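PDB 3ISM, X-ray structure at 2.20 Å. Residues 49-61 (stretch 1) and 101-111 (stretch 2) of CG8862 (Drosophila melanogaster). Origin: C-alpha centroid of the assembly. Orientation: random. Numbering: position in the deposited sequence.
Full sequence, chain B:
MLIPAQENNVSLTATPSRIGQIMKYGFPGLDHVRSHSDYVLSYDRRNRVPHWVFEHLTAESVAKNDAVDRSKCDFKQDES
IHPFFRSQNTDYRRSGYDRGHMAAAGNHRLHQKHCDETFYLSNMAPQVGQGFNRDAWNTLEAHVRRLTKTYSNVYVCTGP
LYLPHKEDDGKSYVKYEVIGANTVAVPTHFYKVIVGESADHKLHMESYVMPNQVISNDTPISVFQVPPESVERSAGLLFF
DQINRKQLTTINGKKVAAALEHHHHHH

Stretch 1, residues 49-61: VPHWVFEHLTAES
Stretch 2 101-111: HMAAAGNHRLH

Stretch 1 enters as strand, turns a corner at His-51 (phi/psi -70/-47) and continues as an extended strand through Val-53, Phe-54, Glu-55 and His-56. Past the corner, CA-to-CB directions alternate: Val-53, Glu-55 and Leu-57 point toward stretch 2; Trp-52, Phe-54 and His-56 point away. Stretch 2 is loop with a 3-10 turn at 105-107, closed by Asn-107 N to Ala-104 O (3.1 Å). CA distances are 6.3 Å for Val-53 to Ala-103 and 5.3 Å for Ser-61 to Leu-110; both pairs ascend in number, so the stretches run in the same overall sense. Together 558 Å² is buried.

Pro-50 CG packs 3.6 Å from Met-102 CG. Val-53 (chi1 m) lays CG2 3.8 Å from Met-102 CB and 4.1 Å from Ala-103 CB, so this one methyl packs on both residues. Glu-55 (chi1 m, chi2 t, chi3 -61°) supplies the polar centre, suited because one carboxylate oxygen can accept twice: OE2 accepts from His-108 NE2 (2.6 Å, 144°), near the ring plane, and from Asn-107 ND2 (2.9 Å, 165°). Both donors have chi1 m. Glu-55 OE1 accepts from water 1 (2.6 Å), which also donates to Met-102 O (2.8 Å), so both carboxylate oxygens are satisfied despite burial. Leu-57 CD2 covers Asn-107 CB at 3.8 Å. Thr-58 (chi1 p) caps the following helix, OG1 accepting from Ser-61 N at 3.2 Å. Finally, Ser-61 O accepts from Arg-109 N (3.1 Å, 157°), while Ser-61 CB meets Leu-110 CG at 3.8 Å.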

# COMPACT_ATOMS: atom_id res chain seq x y z
N VAL B 49 0.14 -10.52 -3.05
CA VAL B 49 1.19 -11.20 -2.27
C VAL B 49 0.76 -11.19 -0.79
O VAL B 49 -0.22 -10.54 -0.46
CB VAL B 49 2.58 -10.49 -2.40
CG1 VAL B 49 3.02 -10.39 -3.85
CG2 VAL B 49 2.56 -9.09 -1.79
N PRO B 50 1.46 -11.94 0.09
CA PRO B 50 1.07 -11.79 1.50
C PRO B 50 1.31 -10.38 2.08
O PRO B 50 2.20 -9.68 1.63
CB PRO B 50 1.99 -12.79 2.22
CG PRO B 50 2.41 -13.77 1.19
CD PRO B 50 2.51 -12.96 -0.08
N HIS B 51 0.52 -9.98 3.07
CA HIS B 51 0.98 -8.96 4.01
C HIS B 51 2.08 -9.59 4.88
O HIS B 51 3.10 -8.98 5.11
CB HIS B 51 -0.13 -8.50 4.94
CG HIS B 51 -1.19 -7.67 4.29
ND1 HIS B 51 -0.95 -6.40 3.79
CD2 HIS B 51 -2.52 -7.90 4.11
CE1 HIS B 51 -2.08 -5.89 3.32
NE2 HIS B 51 -3.05 -6.79 3.49
N TRP B 52 1.83 -10.80 5.38
CA TRP B 52 2.75 -11.50 6.27
C TRP B 52 2.42 -12.99 6.31
O TRP B 52 1.30 -13.40 5.95
CB TRP B 52 2.74 -10.93 7.72
CG TRP B 52 1.37 -10.83 8.38
CD1 TRP B 52 0.58 -9.72 8.44
CD2 TRP B 52 0.68 -11.85 9.12
NE1 TRP B 52 -0.58 -10.00 9.13
CE2 TRP B 52 -0.54 -11.30 9.56
CE3 TRP B 52 0.96 -13.18 9.43
CZ2 TRP B 52 -1.48 -12.03 10.30
CZ3 TRP B 52 0.02 -13.92 10.16
CH2 TRP B 52 -1.18 -13.34 10.57
N VAL B 53 3.40 -13.80 6.70
CA VAL B 53 3.12 -15.16 7.12
C VAL B 53 3.71 -15.36 8.52
O VAL B 53 4.61 -14.61 8.94
CB VAL B 53 3.69 -16.22 6.15
CG1 VAL B 53 3.11 -16.08 4.76
CG2 VAL B 53 5.22 -16.14 6.10
N PHE B 54 3.20 -16.36 9.24
CA PHE B 54 3.67 -16.65 10.58
C PHE B 54 3.96 -18.14 10.73
O PHE B 54 3.21 -18.99 10.24
CB PHE B 54 2.67 -16.17 11.65
CG PHE B 54 3.33 -15.50 12.81
CD1 PHE B 54 3.35 -14.12 12.92
CD2 PHE B 54 4.01 -16.26 13.77
CE1 PHE B 54 4.01 -13.49 13.98
CE2 PHE B 54 4.68 -15.65 14.83
CZ PHE B 54 4.69 -14.26 14.93
N GLU B 55 5.06 -18.45 11.40
CA GLU B 55 5.52 -19.84 11.54
C GLU B 55 6.00 -20.06 12.96
O GLU B 55 6.53 -19.16 13.59
CB GLU B 55 6.66 -20.14 10.56
CG GLU B 55 6.31 -20.03 9.05
CD GLU B 55 7.56 -20.06 8.16
OE1 GLU B 55 8.42 -19.15 8.30
OE2 GLU B 55 7.70 -20.97 7.32
N HIS B 56 5.80 -21.28 13.45
CA HIS B 56 6.36 -21.71 14.70
C HIS B 56 7.18 -22.96 14.41
O HIS B 56 6.63 -24.00 14.09
CB HIS B 56 5.26 -21.97 15.75
CG HIS B 56 5.69 -22.89 16.86
ND1 HIS B 56 4.96 -24.00 17.23
CD2 HIS B 56 6.79 -22.88 17.65
CE1 HIS B 56 5.59 -24.63 18.21
NE2 HIS B 56 6.70 -23.97 18.48
N LEU B 57 8.50 -22.82 14.51
CA LEU B 57 9.43 -23.89 14.14
C LEU B 57 10.00 -24.58 15.38
O LEU B 57 10.30 -23.93 16.40
CB LEU B 57 10.59 -23.34 13.29
CG LEU B 57 10.31 -22.29 12.21
CD1 LEU B 57 11.62 -21.95 11.49
CD2 LEU B 57 9.23 -22.72 11.21
N THR B 58 10.14 -25.89 15.26
CA THR B 58 10.89 -26.69 16.19
C THR B 58 11.96 -27.47 15.41
O THR B 58 11.94 -27.49 14.16
CB THR B 58 9.98 -27.70 16.94
OG1 THR B 58 9.30 -28.52 15.99
CG2 THR B 58 8.94 -26.96 17.80
N ALA B 59 12.89 -28.08 16.13
CA ALA B 59 13.90 -28.95 15.53
C ALA B 59 13.21 -30.07 14.74
O ALA B 59 13.67 -30.45 13.67
CB ALA B 59 14.82 -29.55 16.61
N GLU B 60 12.11 -30.60 15.29
CA GLU B 60 11.40 -31.67 14.62
C GLU B 60 10.80 -31.22 13.29
O GLU B 60 10.87 -31.95 12.30
CB GLU B 60 10.31 -32.27 15.50
CG GLU B 60 9.67 -33.49 14.85
CD GLU B 60 8.67 -34.22 15.72
OE1 GLU B 60 8.04 -33.59 16.60
OE2 GLU B 60 8.52 -35.44 15.51
N SER B 61 10.22 -30.03 13.27
CA SER B 61 9.48 -29.59 12.10
C SER B 61 10.35 -29.05 10.94
O SER B 61 9.85 -28.84 9.84
CB SER B 61 8.38 -28.59 12.50
OG SER B 61 8.88 -27.30 12.73
N HIS B 101 8.99 -17.99 -1.91
CA HIS B 101 8.25 -18.40 -0.72
C HIS B 101 8.40 -17.35 0.39
O HIS B 101 9.53 -16.94 0.70
CB HIS B 101 8.81 -19.69 -0.14
CG HIS B 101 8.48 -20.92 -0.91
ND1 HIS B 101 9.18 -21.33 -2.02
CD2 HIS B 101 7.56 -21.89 -0.67
CE1 HIS B 101 8.69 -22.47 -2.46
NE2 HIS B 101 7.71 -22.84 -1.66
N MET B 102 7.29 -16.96 1.00
CA MET B 102 7.35 -16.28 2.30
C MET B 102 7.55 -17.30 3.43
O MET B 102 8.52 -17.23 4.17
CB MET B 102 6.13 -15.37 2.52
CG MET B 102 5.99 -14.22 1.51
SD MET B 102 7.33 -12.99 1.51
CE MET B 102 8.42 -13.68 0.23
N ALA B 103 6.63 -18.26 3.57
CA ALA B 103 6.84 -19.41 4.42
C ALA B 103 7.60 -20.45 3.59
O ALA B 103 7.02 -21.03 2.66
CB ALA B 103 5.50 -20.00 4.89
N ALA B 104 8.88 -20.65 3.91
CA ALA B 104 9.76 -21.54 3.13
C ALA B 104 9.36 -23.00 3.24
O ALA B 104 8.91 -23.47 4.29
CB ALA B 104 11.22 -21.36 3.57
N ALA B 105 9.52 -23.72 2.13
CA ALA B 105 9.14 -25.12 2.05
C ALA B 105 9.91 -25.99 3.06
O ALA B 105 9.38 -26.97 3.59
CB ALA B 105 9.35 -25.62 0.64
N GLY B 106 11.16 -25.58 3.34
CA GLY B 106 12.04 -26.27 4.27
C GLY B 106 11.71 -26.10 5.75
O GLY B 106 12.30 -26.76 6.61
N ASN B 107 10.80 -25.20 6.06
CA ASN B 107 10.37 -24.97 7.43
C ASN B 107 9.23 -25.92 7.81
O ASN B 107 8.71 -25.87 8.94
CB ASN B 107 9.88 -23.53 7.58
CG ASN B 107 10.96 -22.50 7.31
OD1 ASN B 107 12.15 -22.80 7.37
ND2 ASN B 107 10.54 -21.27 7.03
N HIS B 108 8.80 -26.75 6.86
CA HIS B 108 7.56 -27.52 7.02
C HIS B 108 7.69 -28.94 6.53
O HIS B 108 7.19 -29.29 5.46
CB HIS B 108 6.38 -26.78 6.38
CG HIS B 108 6.28 -25.37 6.82
ND1 HIS B 108 5.81 -25.01 8.06
CD2 HIS B 108 6.70 -24.22 6.23
CE1 HIS B 108 5.91 -23.70 8.21
NE2 HIS B 108 6.45 -23.20 7.12
N ARG B 109 8.35 -29.76 7.33
CA ARG B 109 8.73 -31.10 6.91
C ARG B 109 8.13 -32.22 7.76
O ARG B 109 8.55 -33.36 7.66
CB ARG B 109 10.25 -31.22 6.90
CG ARG B 109 10.91 -30.45 5.77
CD ARG B 109 12.37 -30.35 6.07
NE ARG B 109 13.18 -29.99 4.91
CZ ARG B 109 14.34 -29.34 4.99
NH1 ARG B 109 14.81 -28.97 6.18
NH2 ARG B 109 15.01 -29.04 3.88
N LEU B 110 7.14 -31.89 8.58
CA LEU B 110 6.42 -32.90 9.34
C LEU B 110 5.65 -33.85 8.43
O LEU B 110 5.53 -35.05 8.71
CB LEU B 110 5.48 -32.26 10.36
CG LEU B 110 6.14 -31.53 11.53
CD1 LEU B 110 5.10 -30.79 12.35
CD2 LEU B 110 6.95 -32.52 12.40
N HIS B 111 5.12 -33.31 7.33
CA HIS B 111 4.32 -34.10 6.39
C HIS B 111 4.37 -33.48 5.00
O HIS B 111 4.53 -32.27 4.87
CB HIS B 111 2.87 -34.19 6.87
CG HIS B 111 2.09 -35.29 6.22
ND1 HIS B 111 1.37 -35.10 5.06
CD2 HIS B 111 1.92 -36.59 6.56
CE1 HIS B 111 0.79 -36.24 4.72
NE2 HIS B 111 1.11 -37.16 5.61
O HOH W 1 9.87 -18.75 6.14
O HOH W 2 6.95 -25.81 11.47